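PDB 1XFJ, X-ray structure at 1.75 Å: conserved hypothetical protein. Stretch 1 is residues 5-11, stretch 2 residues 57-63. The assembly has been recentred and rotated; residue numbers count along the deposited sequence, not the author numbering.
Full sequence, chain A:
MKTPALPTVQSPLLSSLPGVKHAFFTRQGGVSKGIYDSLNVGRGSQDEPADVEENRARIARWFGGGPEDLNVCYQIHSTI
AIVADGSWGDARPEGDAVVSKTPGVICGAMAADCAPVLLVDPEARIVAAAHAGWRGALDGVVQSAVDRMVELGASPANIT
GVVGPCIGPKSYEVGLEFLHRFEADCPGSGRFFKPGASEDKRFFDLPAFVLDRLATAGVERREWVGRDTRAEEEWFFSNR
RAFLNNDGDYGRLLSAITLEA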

# COMPACT_ATOMS: atom_id res chain seq x y z
N ALA A 5 -1.25 -20.17 5.77
CA ALA A 5 -0.24 -20.19 6.86
C ALA A 5 0.26 -18.79 7.18
O ALA A 5 0.39 -18.42 8.34
CB ALA A 5 0.92 -21.09 6.47
N LEU A 6 0.55 -18.00 6.14
CA LEU A 6 1.03 -16.64 6.37
C LEU A 6 -0.05 -15.79 7.03
O LEU A 6 -1.20 -15.78 6.59
CB LEU A 6 1.43 -15.98 5.04
CG LEU A 6 2.71 -16.43 4.35
CD1 LEU A 6 2.88 -15.65 3.04
CD2 LEU A 6 3.91 -16.20 5.26
N PRO A 7 0.31 -15.08 8.11
CA PRO A 7 -0.66 -14.22 8.79
C PRO A 7 -1.01 -13.06 7.85
O PRO A 7 -0.14 -12.54 7.15
CB PRO A 7 0.09 -13.74 10.02
CG PRO A 7 1.02 -14.88 10.31
CD PRO A 7 1.53 -15.22 8.93
N THR A 8 -2.28 -12.67 7.83
CA THR A 8 -2.68 -11.57 6.96
C THR A 8 -3.78 -10.74 7.58
O THR A 8 -4.47 -11.18 8.49
CB THR A 8 -3.22 -12.07 5.60
OG1 THR A 8 -4.42 -12.83 5.81
CG2 THR A 8 -2.19 -12.95 4.90
N VAL A 9 -3.91 -9.52 7.08
CA VAL A 9 -4.97 -8.63 7.50
C VAL A 9 -5.86 -8.58 6.28
O VAL A 9 -5.41 -8.25 5.18
CB VAL A 9 -4.47 -7.21 7.80
CG1 VAL A 9 -5.66 -6.28 8.01
CG2 VAL A 9 -3.58 -7.22 9.04
N GLN A 10 -7.12 -8.95 6.44
CA GLN A 10 -8.04 -8.92 5.31
C GLN A 10 -9.22 -8.03 5.63
O GLN A 10 -9.56 -7.82 6.79
CB GLN A 10 -8.52 -10.32 4.98
CG GLN A 10 -7.46 -11.18 4.32
CD GLN A 10 -8.00 -12.52 3.90
OE1 GLN A 10 -8.47 -13.30 4.73
NE2 GLN A 10 -7.95 -12.81 2.61
N SER A 11 -9.83 -7.50 4.58
CA SER A 11 -10.97 -6.61 4.70
C SER A 11 -12.28 -7.28 4.31
O SER A 11 -12.35 -8.00 3.31
CB SER A 11 -10.77 -5.38 3.81
OG SER A 11 -11.99 -4.68 3.65
N ALA A 57 8.56 -15.15 -2.55
CA ALA A 57 8.07 -16.44 -3.04
C ALA A 57 6.98 -16.98 -2.11
O ALA A 57 5.99 -17.55 -2.57
CB ALA A 57 9.22 -17.43 -3.14
N ARG A 58 7.16 -16.79 -0.81
CA ARG A 58 6.18 -17.26 0.15
C ARG A 58 4.85 -16.57 -0.06
O ARG A 58 3.79 -17.20 -0.01
CB ARG A 58 6.67 -17.01 1.58
CG ARG A 58 7.92 -17.80 1.90
CD ARG A 58 8.29 -17.77 3.36
NE ARG A 58 9.32 -18.77 3.61
CZ ARG A 58 9.61 -19.29 4.80
NH1 ARG A 58 8.95 -18.91 5.88
NH2 ARG A 58 10.54 -20.23 4.89
N ILE A 59 4.90 -15.27 -0.31
CA ILE A 59 3.70 -14.49 -0.54
C ILE A 59 3.04 -14.93 -1.85
O ILE A 59 1.82 -15.10 -1.91
CB ILE A 59 4.02 -12.98 -0.59
CG1 ILE A 59 4.36 -12.50 0.82
CG2 ILE A 59 2.84 -12.20 -1.16
CD1 ILE A 59 4.81 -11.05 0.89
N ALA A 60 3.85 -15.13 -2.88
CA ALA A 60 3.33 -15.57 -4.17
C ALA A 60 2.64 -16.92 -4.00
O ALA A 60 1.59 -17.16 -4.59
CB ALA A 60 4.47 -15.69 -5.18
N ARG A 61 3.23 -17.79 -3.18
CA ARG A 61 2.65 -19.11 -2.94
C ARG A 61 1.33 -19.03 -2.18
O ARG A 61 0.44 -19.86 -2.38
CB ARG A 61 3.64 -19.99 -2.17
CG ARG A 61 3.21 -21.44 -2.08
CD ARG A 61 3.20 -22.08 -3.46
NE ARG A 61 2.66 -23.44 -3.44
CZ ARG A 61 1.40 -23.74 -3.17
NH1 ARG A 61 0.53 -22.77 -2.90
NH2 ARG A 61 1.00 -25.01 -3.17
N TRP A 62 1.20 -18.03 -1.32
CA TRP A 62 -0.03 -17.84 -0.55
C TRP A 62 -1.17 -17.59 -1.53
O TRP A 62 -2.30 -18.04 -1.32
CB TRP A 62 0.10 -16.63 0.38
CG TRP A 62 -1.11 -16.38 1.24
CD1 TRP A 62 -1.40 -16.95 2.45
CD2 TRP A 62 -2.20 -15.49 0.95
NE1 TRP A 62 -2.60 -16.47 2.93
CE2 TRP A 62 -3.11 -15.58 2.03
CE3 TRP A 62 -2.50 -14.64 -0.12
CZ2 TRP A 62 -4.30 -14.84 2.07
CZ3 TRP A 62 -3.68 -13.90 -0.08
CH2 TRP A 62 -4.56 -14.01 1.01
N PHE A 63 -0.85 -16.88 -2.61
CA PHE A 63 -1.82 -16.55 -3.65
C PHE A 63 -2.08 -17.70 -4.61
O PHE A 63 -2.99 -17.63 -5.44
CB PHE A 63 -1.34 -15.33 -4.45
CG PHE A 63 -1.58 -14.02 -3.76
CD1 PHE A 63 -2.86 -13.48 -3.71
CD2 PHE A 63 -0.53 -13.33 -3.16
CE1 PHE A 63 -3.09 -12.26 -3.07
CE2 PHE A 63 -0.76 -12.11 -2.52
CZ PHE A 63 -2.04 -11.58 -2.47
O HOH W 1 -4.10 -15.95 5.92

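Residues 5-11 run as an extended segment past a helix that includes residues 57-62, and the contact between them, 274 Å² summed over both sides, rests chiefly on Trp62 (97 Å² covered) and Leu6 (87 Å²). No direct hydrogen bond crosses the interface; packing of side chains and one bridging water account for it.

Leu6 points toward the helix in an m,t conformation that carries its CD1 methyl onto the helical backbone. CD1 lies 3.5 Å from Arg58 O and 3.9 Å from Ile59 CA, and Leu6 CD1 and Ile59 CG1 are 4.1 Å apart. The carbonyl it approaches already accepts a hydrogen bond within the helix (Trp62 N to Arg58 O, 3.0 Å), so an aliphatic group can rest beside it without leaving it unpaired. Arg58 meets Leu6 most closely through this carbonyl O; its CB is 4.3 Å from Leu6 CD1, while the guanidinium end leads away to hydrogen bonds elsewhere in the structure.

Trp62, with chi1 at t, lays its broad indole alongside the extended segment and thereby reaches three alternate residues. Leu6 CB packs 4.0 Å from Trp62 CD1, Thr8 CG2 lies 4.0 Å from Trp62 CE2, and Gln10 NE2 approaches the ring edge, near its plane, 3.9 Å from Trp62 CH2. This amide nitrogen is hydrogen-bonded elsewhere in the structure, so its polarity is satisfied. The intervening Pro7 and Val9 make no contact with the helix.

Thr8 suits its place because it offers both a methyl and a hydroxyl close to the indole: CG2 packs near the ring, and OG1 also hydrogen-bonds to a water, with Thr8 OG1 3.1 Å from the water O. That water donates to Leu6 O (3.0 Å from the water O) and accepts a weak hydrogen bond from Trp62 NE1 (3.4 Å to the water O), linking the indole to the opposing backbone.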